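Local structure of putative lipoprotein (Parabacteroides distasonis ATCC 8503, 3JX8) at residues I26-S31 / Y89-N94; A32-E37 / G64-Y69; L45-D50 / D55-E60. The protein is of unknown function but probably acts as a surface lipoprotein in adhesion or lipid binding. All coordinates share one frame; numbering follows the deposited sequence.

Contact 1: residues I26-S31 / Y89-N94; sequences ITFVGS and YKIKSN
Phe-28 and Ile-91 meet at an angle, the ring corner CE1 of Phe-28 lying 3.7 Å from the terminal methyl CD1 of Ile-91. The methyl approaches the ring obliquely, neither squarely over its face nor in line with its rim. Phe-28 reaches it because CG stands anti to the backbone N (chi1 166°), which carries the ring from strand 25-29 into the interior, while the CB of Ile-91 already points toward that strand. Phe-28 also meets Phe-34 edge-to-face, and Ile-91 packs on Phe-34 as well, so the three side chains form one apolar cluster between two layers of a beta-helix, consistent with the pectate-lyase-like clan.

At the turn end of the contact the partners are of another kind. Ser-31 OG lies at the rim of the Tyr-89 ring, near its plane and 3.9 Å from Tyr-89 CD2, a van der Waals approach. At the far end of the same ring, Tyr-89 OH is hydrogen-bonded to a water at 2.8 Å, and this water, lying in the ring plane, donates a bond of 2.7 Å to Val-29 O. Gly-30, between Val-29 and Ser-31, has a phi of 139°, where a side chain would press on the preceding carbonyl oxygen.

The chemistry thus changes along the strand: apolar at Phe-28 and Ile-91, water-mediated at the turn, where one water links a backbone carbonyl to the phenol.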
loop_
_atom_site.group_PDB
_atom_site.type_symbol
_atom_site.label_atom_id
_atom_site.label_comp_id
_atom_site.label_asym_id
_atom_site.label_seq_id
_atom_site.Cartn_x
_atom_site.Cartn_y
_atom_site.Cartn_z
ATOM N N ILE A 26 12.206 -2.340 19.205
ATOM C CA ILE A 26 13.285 -2.956 18.407
ATOM C C ILE A 26 13.277 -2.408 16.993
ATOM O O ILE A 26 12.245 -2.430 16.333
ATOM C CB ILE A 26 13.150 -4.488 18.311
ATOM C CG1 ILE A 26 13.307 -5.164 19.690
ATOM C CG2 ILE A 26 14.187 -5.061 17.318
ATOM C CD1 ILE A 26 12.937 -6.695 19.694
ATOM N N THR A 27 14.435 -1.922 16.539
ATOM C CA THR A 27 14.706 -1.637 15.144
ATOM C C THR A 27 15.695 -2.690 14.703
ATOM O O THR A 27 16.841 -2.679 15.163
ATOM C CB THR A 27 15.391 -0.272 14.967
ATOM O OG1 THR A 27 14.474 0.736 15.334
ATOM C CG2 THR A 27 15.784 -0.047 13.527
ATOM N N PHE A 28 15.281 -3.578 13.816
ATOM C CA PHE A 28 16.115 -4.695 13.360
ATOM C C PHE A 28 16.162 -4.717 11.859
ATOM O O PHE A 28 15.145 -4.915 11.224
ATOM C CB PHE A 28 15.518 -6.002 13.846
ATOM C CG PHE A 28 16.082 -7.221 13.173
ATOM C CD1 PHE A 28 17.453 -7.378 13.004
ATOM C CD2 PHE A 28 15.239 -8.249 12.774
ATOM C CE1 PHE A 28 17.978 -8.513 12.376
ATOM C CE2 PHE A 28 15.748 -9.402 12.141
ATOM C CZ PHE A 28 17.128 -9.525 11.954
ATOM N N VAL A 29 17.329 -4.513 11.275
ATOM C CA VAL A 29 17.477 -4.573 9.842
ATOM C C VAL A 29 18.466 -5.674 9.558
ATOM O O VAL A 29 19.585 -5.666 10.096
ATOM C CB VAL A 29 18.077 -3.273 9.303
ATOM C CG1 VAL A 29 18.332 -3.387 7.768
ATOM C CG2 VAL A 29 17.232 -2.075 9.753
ATOM N N GLY A 30 18.103 -6.588 8.681
ATOM C CA GLY A 30 19.025 -7.648 8.293
ATOM C C GLY A 30 18.406 -9.015 8.149
ATOM O O GLY A 30 17.177 -9.184 8.214
ATOM N N SER A 31 19.289 -9.997 7.957
ATOM C CA SER A 31 18.903 -11.347 7.557
ATOM C C SER A 31 18.991 -12.363 8.675
ATOM O O SER A 31 18.820 -13.550 8.418
ATOM C CB SER A 31 19.791 -11.821 6.394
ATOM O OG SER A 31 21.138 -12.026 6.818
ATOM N N TYR A 89 24.049 -16.098 11.195
ATOM C CA TYR A 89 23.622 -14.843 11.811
ATOM C C TYR A 89 22.408 -15.114 12.670
ATOM O O TYR A 89 21.324 -15.381 12.152
ATOM C CB TYR A 89 23.369 -13.780 10.744
ATOM C CG TYR A 89 23.140 -12.361 11.230
ATOM C CD1 TYR A 89 23.379 -11.967 12.556
ATOM C CD2 TYR A 89 22.710 -11.385 10.340
ATOM C CE1 TYR A 89 23.158 -10.657 12.964
ATOM C CE2 TYR A 89 22.512 -10.066 10.752
ATOM C CZ TYR A 89 22.728 -9.716 12.056
ATOM O OH TYR A 89 22.542 -8.413 12.434
ATOM N N LYS A 90 22.628 -15.107 13.990
ATOM C CA LYS A 90 21.614 -15.444 14.977
ATOM C C LYS A 90 21.635 -14.384 16.059
ATOM O O LYS A 90 22.725 -13.917 16.475
ATOM C CB LYS A 90 21.896 -16.798 15.610
ATOM C CG LYS A 90 21.824 -17.943 14.641
ATOM C CD LYS A 90 21.932 -19.328 15.316
ATOM C CE LYS A 90 23.343 -19.698 15.662
ATOM N NZ LYS A 90 23.416 -21.011 16.383
ATOM N N ILE A 91 20.446 -14.012 16.521
ATOM C CA ILE A 91 20.307 -13.036 17.575
ATOM C C ILE A 91 19.345 -13.616 18.617
ATOM O O ILE A 91 18.299 -14.179 18.266
ATOM C CB ILE A 91 19.722 -11.705 17.045
ATOM C CG1 ILE A 91 20.608 -11.154 15.915
ATOM C CG2 ILE A 91 19.536 -10.697 18.215
ATOM C CD1 ILE A 91 19.993 -9.997 15.092
ATOM N N LYS A 92 19.710 -13.512 19.889
ATOM C CA LYS A 92 18.801 -13.866 20.972
ATOM C C LYS A 92 18.709 -12.670 21.909
ATOM O O LYS A 92 19.731 -12.097 22.321
ATOM C CB LYS A 92 19.279 -15.114 21.709
ATOM C CG LYS A 92 19.192 -16.375 20.866
ATOM C CD LYS A 92 19.372 -17.620 21.700
ATOM C CE LYS A 92 19.254 -18.868 20.837
ATOM N NZ LYS A 92 18.910 -20.057 21.672
ATOM N N SER A 93 17.492 -12.260 22.233
ATOM C CA SER A 93 17.363 -11.125 23.146
ATOM C C SER A 93 16.072 -11.193 23.915
ATOM O O SER A 93 15.140 -11.868 23.495
ATOM C CB SER A 93 17.477 -9.793 22.383
ATOM O OG SER A 93 17.641 -8.693 23.258
ATOM N N ASN A 94 16.042 -10.516 25.056
ATOM C CA ASN A 94 14.824 -10.327 25.801
ATOM C C ASN A 94 14.758 -8.978 26.513
ATOM O O ASN A 94 15.781 -8.314 26.745
ATOM C CB ASN A 94 14.609 -11.484 26.766
ATOM C CG ASN A 94 15.738 -11.639 27.771
ATOM O OD1 ASN A 94 15.790 -10.933 28.783
ATOM N ND2 ASN A 94 16.616 -12.580 27.512
HETATM O O HOH W 1 22.100 -6.742 10.173
#

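Contact 2: residues A32-E37 / G64-Y69; sequences ADFEYE and GTLKIY
Apolar contacts carry this pairing, and all of them converge on the ring of Phe-34. Leu-66 brings its CD2 methyl in the plane of that ring, against the edge, with Leu-66 CD2 3.7 Å from Phe-34 CZ. The other methyl of this leucine, CD1, takes no part in the meeting with the ring. Ile-68, two residues on along strand 65-70, sends its CD1 methyl to the neighbouring corner, Ile-68 CD1 standing 4.1 Å from Phe-34 CE2, but at a slant to the ring. An extended outer chain (chi2 174°) puts that methyl at the far end of the isoleucine, nearest the aromatic rim. The side chains advance from opposite directions: Phe-34 has CG anti to its backbone N (chi1 -168°) and projects across the interior, where the two aliphatic ends receive its outermost carbons.

The layers brought together are two largely parallel faces of a beta-helix, consistent with the right-handed coil of the pectate-lyase-like clan to which the GIN adhesin head belongs. Strand 33-38 lies between strands 89-95 and 108-111, whereas strand 65-70 runs beside strand 25-29 on the facing layer, so the inward residues of both fill the core of the coil.

Of aromatic contacts, the Phe-34 ring meets that of Phe-109, the planes at about 45°.

Polar bonds lie away from the Phe-34 cluster: Tyr-36 is buried, yet its OH is satisfied by a hydrogen bond to Ser-95 OG.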
loop_
_atom_site.group_PDB
_atom_site.type_symbol
_atom_site.label_atom_id
_atom_site.label_comp_id
_atom_site.label_asym_id
_atom_site.label_seq_id
_atom_site.Cartn_x
_atom_site.Cartn_y
_atom_site.Cartn_z
ATOM N N ALA A 32 19.200 -11.911 9.909
ATOM C CA ALA A 32 19.398 -12.837 11.034
ATOM C C ALA A 32 18.139 -13.640 11.334
ATOM O O ALA A 32 17.031 -13.225 11.020
ATOM C CB ALA A 32 19.819 -12.081 12.291
ATOM N N ASP A 33 18.334 -14.787 11.962
ATOM C CA ASP A 33 17.289 -15.406 12.765
ATOM C C ASP A 33 17.362 -14.801 14.163
ATOM O O ASP A 33 18.340 -14.997 14.895
ATOM C CB ASP A 33 17.470 -16.912 12.818
ATOM C CG ASP A 33 17.238 -17.565 11.461
ATOM O OD1 ASP A 33 16.386 -17.089 10.676
ATOM O OD2 ASP A 33 17.881 -18.582 11.183
ATOM N N PHE A 34 16.330 -14.041 14.505
ATOM C CA PHE A 34 16.262 -13.271 15.723
ATOM C C PHE A 34 15.207 -13.928 16.579
ATOM O O PHE A 34 14.065 -13.998 16.191
ATOM C CB PHE A 34 15.882 -11.833 15.351
ATOM C CG PHE A 34 16.022 -10.797 16.458
ATOM C CD1 PHE A 34 15.709 -11.074 17.787
ATOM C CD2 PHE A 34 16.368 -9.498 16.120
ATOM C CE1 PHE A 34 15.795 -10.082 18.754
ATOM C CE2 PHE A 34 16.490 -8.511 17.094
ATOM C CZ PHE A 34 16.207 -8.793 18.397
ATOM N N GLU A 35 15.599 -14.428 17.741
ATOM C CA GLU A 35 14.662 -14.943 18.741
ATOM C C GLU A 35 14.489 -13.961 19.883
ATOM O O GLU A 35 15.470 -13.591 20.538
ATOM C CB GLU A 35 15.196 -16.221 19.357
ATOM C CG GLU A 35 15.248 -17.371 18.439
ATOM C CD GLU A 35 15.853 -18.594 19.113
ATOM O OE1 GLU A 35 16.137 -18.554 20.355
ATOM O OE2 GLU A 35 16.032 -19.601 18.397
ATOM N N TYR A 36 13.245 -13.572 20.141
ATOM C CA TYR A 36 12.939 -12.599 21.180
ATOM C C TYR A 36 11.915 -13.197 22.124
ATOM O O TYR A 36 11.088 -14.019 21.721
ATOM C CB TYR A 36 12.415 -11.271 20.586
ATOM C CG TYR A 36 11.898 -10.324 21.655
ATOM C CD1 TYR A 36 12.756 -9.479 22.333
ATOM C CD2 TYR A 36 10.560 -10.324 22.020
ATOM C CE1 TYR A 36 12.293 -8.658 23.343
ATOM C CE2 TYR A 36 10.091 -9.518 23.026
ATOM C CZ TYR A 36 10.964 -8.677 23.683
ATOM O OH TYR A 36 10.503 -7.874 24.715
ATOM N N GLU A 37 11.982 -12.788 23.384
ATOM C CA GLU A 37 10.933 -13.069 24.364
ATOM C C GLU A 37 10.777 -11.897 25.313
ATOM O O GLU A 37 11.728 -11.173 25.592
ATOM C CB GLU A 37 11.236 -14.320 25.210
ATOM C CG GLU A 37 11.487 -15.626 24.427
ATOM C CD GLU A 37 10.285 -16.159 23.611
ATOM O OE1 GLU A 37 9.119 -15.773 23.862
ATOM O OE2 GLU A 37 10.514 -17.006 22.710
ATOM N N GLY A 64 15.824 3.550 25.071
ATOM C CA GLY A 64 14.904 2.450 25.224
ATOM C C GLY A 64 14.566 1.654 23.987
ATOM O O GLY A 64 13.546 0.965 23.984
ATOM N N THR A 65 15.420 1.737 22.963
ATOM C CA THR A 65 15.264 0.988 21.726
ATOM C C THR A 65 16.498 0.156 21.404
ATOM O O THR A 65 17.607 0.681 21.375
ATOM C CB THR A 65 14.991 1.945 20.554
ATOM O OG1 THR A 65 13.796 2.672 20.844
ATOM C CG2 THR A 65 14.800 1.202 19.242
ATOM N N LEU A 66 16.287 -1.143 21.180
ATOM C CA LEU A 66 17.307 -2.037 20.690
ATOM C C LEU A 66 17.438 -1.800 19.191
ATOM O O LEU A 66 16.468 -1.914 18.434
ATOM C CB LEU A 66 16.954 -3.507 20.982
ATOM C CG LEU A 66 17.882 -4.553 20.354
ATOM C CD1 LEU A 66 19.296 -4.455 20.914
ATOM C CD2 LEU A 66 17.301 -5.972 20.508
ATOM N N LYS A 67 18.647 -1.481 18.779
ATOM C CA LYS A 67 18.955 -1.190 17.410
ATOM C C LYS A 67 20.027 -2.145 16.917
ATOM O O LYS A 67 21.145 -2.169 17.480
ATOM C CB LYS A 67 19.462 0.237 17.321
ATOM C CG LYS A 67 18.435 1.268 17.726
ATOM C CD LYS A 67 19.079 2.645 17.809
ATOM C CE LYS A 67 18.076 3.708 18.235
ATOM N NZ LYS A 67 18.536 5.120 17.900
ATOM N N ILE A 68 19.685 -2.928 15.885
ATOM C CA ILE A 68 20.601 -3.871 15.228
ATOM C C ILE A 68 20.472 -3.656 13.721
ATOM O O ILE A 68 19.430 -3.939 13.128
ATOM C CB ILE A 68 20.305 -5.347 15.610
ATOM C CG1 ILE A 68 20.565 -5.544 17.107
ATOM C CG2 ILE A 68 21.167 -6.346 14.780
ATOM C CD1 ILE A 68 20.187 -6.922 17.663
ATOM N N TYR A 69 21.512 -3.132 13.098
ATOM C CA TYR A 69 21.477 -2.923 11.657
ATOM C C TYR A 69 22.870 -2.679 11.118
ATOM O O TYR A 69 23.760 -2.282 11.879
ATOM C CB TYR A 69 20.564 -1.733 11.329
ATOM C CG TYR A 69 20.890 -0.488 12.096
ATOM C CD1 TYR A 69 21.894 0.345 11.668
ATOM C CD2 TYR A 69 20.177 -0.120 13.215
ATOM C CE1 TYR A 69 22.219 1.485 12.346
ATOM C CE2 TYR A 69 20.509 1.052 13.918
ATOM C CZ TYR A 69 21.532 1.825 13.472
ATOM O OH TYR A 69 21.899 2.985 14.115
#

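Contact 3: residues L45-D50 / D55-E60; sequences LSVTID and DYLVTE
Leu-57 lays its CD2 methyl against two side chains of the facing strand at once: Leu-57 CD2 is 4.3 Å from Val-47 CG1, and the same Leu-57 CD2 is 4.3 Å from Ile-49 CD1. Val-47 and Ile-49, two residues apart and so on one face of strand 44-50, present these methyls side by side to the leucine. Ile-49 reaches across toward strand 57-62 with an extended chain, CG1 anti to the backbone N (chi1 -160°) and CD1 at its far end, which brings its tip alongside the leucine branch. Leu-57 also touches Tyr-89 and Leu-84, and Phe-54 of the connecting turn packs on Ile-49.

Farther along, Val-47 turns its second methyl to Thr-59, with Val-47 CG2 4.3 Å from Thr-59 CG2. The threonine takes part through its methyl, so this meeting too is one of carbon with carbon. Spacings of this size denote an easy van der Waals fit, without tight interlocking of the side chains.

The backbones stay well apart. The axes of the short strands approach to 9.2 Å and run nearly antiparallel, at 161°, a distance that belongs to strands facing each other across a core and not to partners within a sheet. Only four residues, 51-54, join the two segments, so the chain passes almost at once from one layer to the other, a beta-arch-like connection toward the N-terminal end of the beta-helix.

Strand 44-50 is flanked by strands 13-17 and 89-95, antiparallel to both, while strand 57-62 forms the outer edge of the opposite layer within this chain, beside strand 65-70.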
loop_
_atom_site.group_PDB
_atom_site.type_symbol
_atom_site.label_atom_id
_atom_site.label_comp_id
_atom_site.label_asym_id
_atom_site.label_seq_id
_atom_site.Cartn_x
_atom_site.Cartn_y
_atom_site.Cartn_z
ATOM N N LEU A 45 21.175 -9.514 25.537
ATOM C CA LEU A 45 21.405 -9.566 24.110
ATOM C C LEU A 45 22.622 -10.399 23.799
ATOM O O LEU A 45 23.709 -10.172 24.335
ATOM C CB LEU A 45 21.619 -8.179 23.522
ATOM C CG LEU A 45 21.970 -8.111 22.031
ATOM C CD1 LEU A 45 20.886 -8.757 21.109
ATOM C CD2 LEU A 45 22.292 -6.666 21.641
ATOM N N SER A 46 22.442 -11.310 22.859
ATOM C CA SER A 46 23.529 -12.081 22.304
ATOM C C SER A 46 23.419 -12.104 20.776
ATOM O O SER A 46 22.336 -12.305 20.245
ATOM C CB SER A 46 23.451 -13.507 22.859
ATOM O OG SER A 46 24.270 -14.386 22.115
ATOM N N VAL A 47 24.547 -11.937 20.091
ATOM C CA VAL A 47 24.613 -11.934 18.626
ATOM C C VAL A 47 25.746 -12.863 18.183
ATOM O O VAL A 47 26.875 -12.776 18.699
ATOM C CB VAL A 47 24.903 -10.524 18.062
ATOM C CG1 VAL A 47 25.046 -10.572 16.524
ATOM C CG2 VAL A 47 23.838 -9.521 18.500
ATOM N N THR A 48 25.439 -13.738 17.229
ATOM C CA THR A 48 26.402 -14.621 16.617
ATOM C C THR A 48 26.471 -14.295 15.123
ATOM O O THR A 48 25.467 -14.372 14.403
ATOM C CB THR A 48 25.996 -16.074 16.805
ATOM O OG1 THR A 48 25.868 -16.357 18.205
ATOM C CG2 THR A 48 27.026 -17.037 16.153
ATOM N N ILE A 49 27.658 -13.938 14.648
ATOM C CA ILE A 49 27.855 -13.640 13.227
ATOM C C ILE A 49 29.332 -13.889 12.902
ATOM O O ILE A 49 30.181 -13.940 13.827
ATOM C CB ILE A 49 27.398 -12.163 12.904
ATOM C CG1 ILE A 49 27.131 -11.977 11.399
ATOM C CG2 ILE A 49 28.396 -11.105 13.442
ATOM C CD1 ILE A 49 26.333 -10.711 11.069
ATOM N N ASP A 50 29.657 -14.051 11.623
ATOM C CA ASP A 50 31.046 -14.128 11.216
ATOM C C ASP A 50 31.819 -12.989 11.900
ATOM O O ASP A 50 31.382 -11.834 11.898
ATOM C CB ASP A 50 31.203 -14.038 9.693
ATOM C CG ASP A 50 30.374 -15.094 8.952
ATOM O OD1 ASP A 50 29.139 -14.985 8.996
ATOM O OD2 ASP A 50 30.942 -16.016 8.314
ATOM N N ASP A 55 32.297 -5.435 12.957
ATOM C CA ASP A 55 32.799 -4.105 12.630
ATOM C C ASP A 55 31.865 -3.319 11.722
ATOM O O ASP A 55 32.002 -2.096 11.646
ATOM C CB ASP A 55 34.150 -4.194 11.906
ATOM C CG ASP A 55 35.279 -4.699 12.808
ATOM O OD1 ASP A 55 35.153 -4.534 14.045
ATOM O OD2 ASP A 55 36.266 -5.298 12.288
ATOM N N TYR A 56 30.950 -4.008 11.039
ATOM C CA TYR A 56 30.018 -3.383 10.108
ATOM C C TYR A 56 28.597 -3.279 10.638
ATOM O O TYR A 56 27.708 -2.890 9.907
ATOM C CB TYR A 56 30.018 -4.168 8.800
ATOM C CG TYR A 56 31.360 -4.147 8.138
ATOM C CD1 TYR A 56 32.312 -5.112 8.438
ATOM C CD2 TYR A 56 31.712 -3.138 7.235
ATOM C CE1 TYR A 56 33.569 -5.097 7.856
ATOM C CE2 TYR A 56 32.965 -3.122 6.651
ATOM C CZ TYR A 56 33.879 -4.125 6.970
ATOM O OH TYR A 56 35.125 -4.156 6.419
ATOM N N LEU A 57 28.387 -3.628 11.901
ATOM C CA LEU A 57 27.057 -3.798 12.463
ATOM C C LEU A 57 26.884 -2.865 13.664
ATOM O O LEU A 57 27.804 -2.693 14.445
ATOM C CB LEU A 57 26.931 -5.265 12.903
ATOM C CG LEU A 57 25.600 -5.943 13.140
ATOM C CD1 LEU A 57 24.796 -5.957 11.829
ATOM C CD2 LEU A 57 25.813 -7.379 13.714
ATOM N N VAL A 58 25.733 -2.230 13.796
ATOM C CA VAL A 58 25.368 -1.509 15.021
ATOM C C VAL A 58 24.547 -2.471 15.843
ATOM O O VAL A 58 23.662 -3.133 15.294
ATOM C CB VAL A 58 24.518 -0.254 14.709
ATOM C CG1 VAL A 58 23.972 0.370 16.004
ATOM C CG2 VAL A 58 25.340 0.737 13.854
ATOM N N THR A 59 24.877 -2.603 17.131
ATOM C CA THR A 59 24.144 -3.471 18.060
ATOM C C THR A 59 24.132 -2.806 19.425
ATOM O O THR A 59 25.090 -2.928 20.177
ATOM C CB THR A 59 24.812 -4.837 18.227
ATOM O OG1 THR A 59 26.146 -4.644 18.710
ATOM C CG2 THR A 59 24.866 -5.620 16.936
ATOM N N GLU A 60 23.072 -2.078 19.754
ATOM C CA GLU A 60 23.025 -1.340 20.995
ATOM C C GLU A 60 21.609 -0.957 21.370
ATOM O O GLU A 60 20.705 -0.955 20.520
ATOM C CB GLU A 60 23.840 -0.052 20.865
ATOM C CG GLU A 60 23.214 0.973 19.929
ATOM C CD GLU A 60 24.137 2.121 19.554
ATOM O OE1 GLU A 60 25.374 1.987 19.615
ATOM O OE2 GLU A 60 23.615 3.173 19.159
#

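How the contacts relate
From the N terminus, strand 25-29 comes first and its link with strand 89-95, contact 1, closes the widest loop. Contact 2 lies within that loop, joining strand 33-38 to strand 65-70, and contact 3 is nested inside contact 2 as the short return from 44-50 to 57-62; none of the three cross. Each spans the same two layers. Within one layer strand 89-95 lies between 33-38 and 44-50; in the other, 65-70 lies between 25-29 and 57-62. Contacts 1 and 2 are centred about 3 Å apart, with contact 3 farther toward the N-terminal end of the coil, and a probable backbone hydrogen bond from Lys-67 N to Glu-60 O ties contact 2 to contact 3.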